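Local coordinates for substrate binding periplasmic protein (Ralstonia solanacearum, PDB 3LOP) that binds leucine in this crystal and probably serves as the periplasmic substrate-binding component of an amino-acid transport system, at residues Asn26-Leu38 with Glu267-Val280. Numbering follows the deposited sequence.
Sequences NAGARLYFDWLNL and EFNRARAAVGAKDV. With EDO (1,2-ethanediol), chain C.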
# COMPACT_ATOMS: atom_id res chain seq x y z
N ASN A 26 -3.55 5.58 8.43
CA ASN A 26 -3.57 6.74 9.31
C ASN A 26 -3.13 6.35 10.72
O ASN A 26 -2.36 7.07 11.36
CB ASN A 26 -4.97 7.35 9.37
CG ASN A 26 -5.07 8.44 10.42
OD1 ASN A 26 -4.48 9.51 10.29
ND2 ASN A 26 -5.82 8.16 11.48
N ALA A 27 -3.61 5.21 11.20
CA ALA A 27 -3.25 4.75 12.54
C ALA A 27 -1.75 4.53 12.66
O ALA A 27 -1.15 4.88 13.68
CB ALA A 27 -3.99 3.46 12.86
N GLY A 28 -1.14 3.95 11.63
CA GLY A 28 0.29 3.72 11.68
C GLY A 28 1.10 5.00 11.66
O GLY A 28 2.09 5.13 12.39
N ALA A 29 0.70 5.95 10.83
CA ALA A 29 1.41 7.22 10.74
C ALA A 29 1.23 8.01 12.03
O ALA A 29 2.19 8.58 12.56
CB ALA A 29 0.91 8.02 9.54
N ARG A 30 -0.00 8.05 12.53
CA ARG A 30 -0.30 8.78 13.76
C ARG A 30 0.49 8.16 14.91
O ARG A 30 1.03 8.87 15.76
CB ARG A 30 -1.80 8.72 14.05
CG ARG A 30 -2.22 9.51 15.29
CD ARG A 30 -3.73 9.50 15.45
NE ARG A 30 -4.18 10.29 16.60
CZ ARG A 30 -4.00 9.93 17.87
NH1 ARG A 30 -3.38 8.80 18.16
NH2 ARG A 30 -4.44 10.72 18.84
N LEU A 31 0.56 6.84 14.93
CA LEU A 31 1.30 6.16 15.98
C LEU A 31 2.76 6.57 15.94
O LEU A 31 3.35 6.90 16.98
CB LEU A 31 1.19 4.64 15.82
CG LEU A 31 2.04 3.83 16.82
CD1 LEU A 31 1.58 4.10 18.24
CD2 LEU A 31 1.92 2.34 16.50
N TYR A 32 3.36 6.55 14.76
CA TYR A 32 4.76 6.92 14.68
C TYR A 32 5.01 8.35 15.14
O TYR A 32 5.94 8.61 15.90
CB TYR A 32 5.32 6.76 13.26
CG TYR A 32 6.81 7.05 13.26
CD1 TYR A 32 7.70 6.13 13.82
CD2 TYR A 32 7.30 8.29 12.87
CE1 TYR A 32 9.04 6.45 13.99
CE2 TYR A 32 8.64 8.62 13.04
CZ TYR A 32 9.50 7.70 13.61
OH TYR A 32 10.82 8.04 13.83
N PHE A 33 4.18 9.29 14.68
CA PHE A 33 4.38 10.67 15.08
C PHE A 33 4.12 10.90 16.57
O PHE A 33 4.82 11.69 17.20
CB PHE A 33 3.53 11.61 14.21
CG PHE A 33 4.02 11.71 12.79
CD1 PHE A 33 5.38 11.89 12.52
CD2 PHE A 33 3.14 11.62 11.72
CE1 PHE A 33 5.84 11.99 11.21
CE2 PHE A 33 3.59 11.71 10.41
CZ PHE A 33 4.94 11.89 10.15
N ASP A 34 3.13 10.21 17.14
CA ASP A 34 2.87 10.37 18.57
C ASP A 34 4.08 9.84 19.34
O ASP A 34 4.50 10.42 20.33
CB ASP A 34 1.63 9.58 19.00
CG ASP A 34 0.33 10.25 18.59
OD1 ASP A 34 0.34 11.47 18.32
OD2 ASP A 34 -0.71 9.55 18.54
N TRP A 35 4.64 8.73 18.85
CA TRP A 35 5.82 8.09 19.44
C TRP A 35 7.01 9.04 19.34
O TRP A 35 7.75 9.25 20.32
CB TRP A 35 6.06 6.78 18.69
CG TRP A 35 7.39 6.09 18.85
CD1 TRP A 35 8.24 5.75 17.84
CD2 TRP A 35 7.94 5.50 20.04
NE1 TRP A 35 9.27 4.98 18.31
CE2 TRP A 35 9.12 4.81 19.66
CE3 TRP A 35 7.55 5.47 21.39
CZ2 TRP A 35 9.91 4.10 20.57
CZ3 TRP A 35 8.34 4.77 22.30
CH2 TRP A 35 9.51 4.10 21.88
N LEU A 36 7.19 9.64 18.17
CA LEU A 36 8.28 10.58 17.94
C LEU A 36 8.14 11.76 18.89
O LEU A 36 9.12 12.22 19.49
CB LEU A 36 8.26 11.06 16.49
CG LEU A 36 9.33 12.06 16.07
CD1 LEU A 36 10.71 11.42 16.19
CD2 LEU A 36 9.07 12.50 14.63
N ASN A 37 6.91 12.26 19.03
CA ASN A 37 6.67 13.38 19.92
C ASN A 37 6.94 12.96 21.38
O ASN A 37 7.51 13.71 22.14
CB ASN A 37 5.25 13.93 19.77
CG ASN A 37 5.05 14.73 18.48
OD1 ASN A 37 6.01 15.30 17.94
ND2 ASN A 37 3.81 14.79 18.00
N LEU A 38 6.57 11.77 21.79
CA LEU A 38 6.87 11.40 23.16
C LEU A 38 8.38 11.41 23.42
O LEU A 38 8.85 11.63 24.54
CB LEU A 38 6.34 10.01 23.46
CG LEU A 38 4.84 9.82 23.67
CD1 LEU A 38 4.58 8.35 23.99
CD2 LEU A 38 4.36 10.70 24.81
N GLU A 267 9.71 -1.92 17.02
CA GLU A 267 9.50 -0.51 17.32
C GLU A 267 8.01 -0.16 17.29
O GLU A 267 7.54 0.64 18.10
CB GLU A 267 10.27 0.39 16.33
CG GLU A 267 10.27 1.85 16.81
CD GLU A 267 10.89 2.83 15.83
OE1 GLU A 267 11.34 2.42 14.74
OE2 GLU A 267 10.92 4.04 16.16
N PHE A 268 7.28 -0.76 16.36
CA PHE A 268 5.85 -0.52 16.25
C PHE A 268 5.16 -0.94 17.55
O PHE A 268 4.36 -0.19 18.10
CB PHE A 268 5.27 -1.30 15.06
CG PHE A 268 3.81 -1.02 14.79
CD1 PHE A 268 2.82 -1.55 15.61
CD2 PHE A 268 3.44 -0.25 13.69
CE1 PHE A 268 1.47 -1.31 15.34
CE2 PHE A 268 2.10 -0.00 13.42
CZ PHE A 268 1.11 -0.53 14.24
N ASN A 269 5.49 -2.13 18.04
CA ASN A 269 4.89 -2.62 19.28
C ASN A 269 5.30 -1.80 20.49
O ASN A 269 4.50 -1.58 21.39
CB ASN A 269 5.22 -4.10 19.49
CG ASN A 269 4.42 -5.00 18.58
OD1 ASN A 269 3.28 -4.70 18.25
ND2 ASN A 269 5.01 -6.12 18.19
N ARG A 270 6.56 -1.35 20.52
CA ARG A 270 7.01 -0.53 21.64
C ARG A 270 6.29 0.81 21.59
O ARG A 270 5.89 1.35 22.62
CB ARG A 270 8.53 -0.32 21.59
CG ARG A 270 9.39 -1.55 21.92
CD ARG A 270 8.97 -2.20 23.24
NE ARG A 270 7.96 -3.25 23.03
CZ ARG A 270 6.94 -3.49 23.84
NH1 ARG A 270 6.76 -2.76 24.93
NH2 ARG A 270 6.09 -4.47 23.57
N ALA A 271 6.13 1.35 20.38
CA ALA A 271 5.45 2.63 20.21
C ALA A 271 4.00 2.54 20.66
O ALA A 271 3.49 3.41 21.36
CB ALA A 271 5.53 3.07 18.75
N ARG A 272 3.32 1.47 20.24
CA ARG A 272 1.92 1.27 20.60
C ARG A 272 1.74 1.27 22.12
O ARG A 272 0.85 1.93 22.64
CB ARG A 272 1.41 -0.05 20.01
CG ARG A 272 -0.04 -0.37 20.35
CD ARG A 272 -0.48 -1.64 19.65
NE ARG A 272 -1.85 -2.01 19.99
CZ ARG A 272 -2.25 -2.43 21.18
NH1 ARG A 272 -1.37 -2.53 22.17
NH2 ARG A 272 -3.52 -2.74 21.40
N ALA A 273 2.61 0.55 22.81
CA ALA A 273 2.52 0.48 24.27
C ALA A 273 2.85 1.82 24.93
O ALA A 273 2.14 2.26 25.83
CB ALA A 273 3.44 -0.61 24.80
N ALA A 274 3.92 2.46 24.48
CA ALA A 274 4.33 3.74 25.06
C ALA A 274 3.29 4.84 24.87
O ALA A 274 3.02 5.63 25.79
CB ALA A 274 5.66 4.18 24.45
N VAL A 275 2.71 4.91 23.67
CA VAL A 275 1.70 5.92 23.36
C VAL A 275 0.36 5.58 23.99
O VAL A 275 -0.43 6.47 24.31
CB VAL A 275 1.54 6.07 21.83
CG1 VAL A 275 0.34 6.94 21.50
CG2 VAL A 275 2.81 6.66 21.23
N GLY A 276 0.11 4.29 24.17
CA GLY A 276 -1.15 3.85 24.74
C GLY A 276 -2.23 3.83 23.67
O GLY A 276 -3.41 4.06 23.95
N ALA A 277 -1.81 3.56 22.43
CA ALA A 277 -2.73 3.50 21.30
C ALA A 277 -3.42 2.15 21.25
O ALA A 277 -3.14 1.32 20.38
CB ALA A 277 -1.95 3.75 20.00
N LYS A 278 -4.33 1.92 22.20
CA LYS A 278 -5.05 0.66 22.29
C LYS A 278 -5.91 0.40 21.05
O LYS A 278 -6.14 -0.75 20.68
CB LYS A 278 -5.93 0.65 23.54
CG LYS A 278 -6.61 -0.69 23.80
CD LYS A 278 -5.59 -1.80 23.97
CE LYS A 278 -6.26 -3.15 24.11
NZ LYS A 278 -7.22 -3.17 25.24
N ASP A 279 -6.36 1.47 20.41
CA ASP A 279 -7.20 1.37 19.23
C ASP A 279 -6.44 0.95 17.97
O ASP A 279 -7.05 0.59 16.96
CB ASP A 279 -7.90 2.71 18.97
CG ASP A 279 -6.92 3.86 18.85
OD1 ASP A 279 -6.17 4.12 19.81
OD2 ASP A 279 -6.90 4.51 17.78
N VAL A 280 -5.11 1.00 18.03
CA VAL A 280 -4.29 0.64 16.89
C VAL A 280 -3.86 -0.83 16.89
O VAL A 280 -3.26 -1.31 17.85
CB VAL A 280 -3.01 1.51 16.83
CG1 VAL A 280 -2.18 1.14 15.61
CG2 VAL A 280 -3.39 2.98 16.79
C1 EDO C . 0.91 13.42 15.72
O1 EDO C . 0.03 12.34 15.38
C2 EDO C . 0.11 14.54 16.37
O2 EDO C . -0.74 15.14 15.40
O HOH W 1 12.09 6.31 15.56
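Leu31 is the central bump of helix 26-38, pushed into a hollow lined by Phe268, Ala271, Arg272 and Val275. Its two methyls divide the work. Leu31 CD2 sits over the middle of the Phe268 ring, 3.7 Å from the centroid and 10° off the normal, a CH-pi contact, while Leu31 CD1 rests on the backbone of the other helix, 3.7 Å from Arg272 CA, and also touches Ala277 CB. One turn on, Trp35 fills a second hollow formed by Glu267, Ala271, Ala274 and Val275. With CG trans to the backbone N (chi1 165°), its indole lies across helix 267-275: Ala271 CB lies over the face of the Trp35 five-membered ring, 3.7 Å from its centroid, a CH-pi contact, and Ala274 CB lies 3.5 Å from Trp35 CZ3. The axes of the two short helical segments pass 9.3 Å apart and cross at 70°. Val275 returns the fit as a knob among Leu31, Asp34, Trp35 and Leu38, its CG2 lying 3.7 Å from Leu38 CD1.

A single direct hydrogen bond crosses between the segments, beside this apolar seam. Trp35 NE1 donates within the indole plane to the anti lone pair of Glu267 OE2 (2.9 Å), and a water links that oxygen to Tyr32 OH. The other carboxylate oxygen forms a salt bridge with Lys294, so both ends of the carboxylate are held. Past the Schellman motif at Gly276, the chain turns back and brings Val280 against Ala27; Arg272 NE donates to Val280 O at 2.7 Å, tying this return to its own helix.

Phe290 of helix 284-303 meets the rings of both Tyr32 and Phe268, joining a third helix to the pair. Ala29 and Phe33 turn to strand 47-53 of the parallel sheet, leaving helix 26-38 layered between that sheet and helix 267-275.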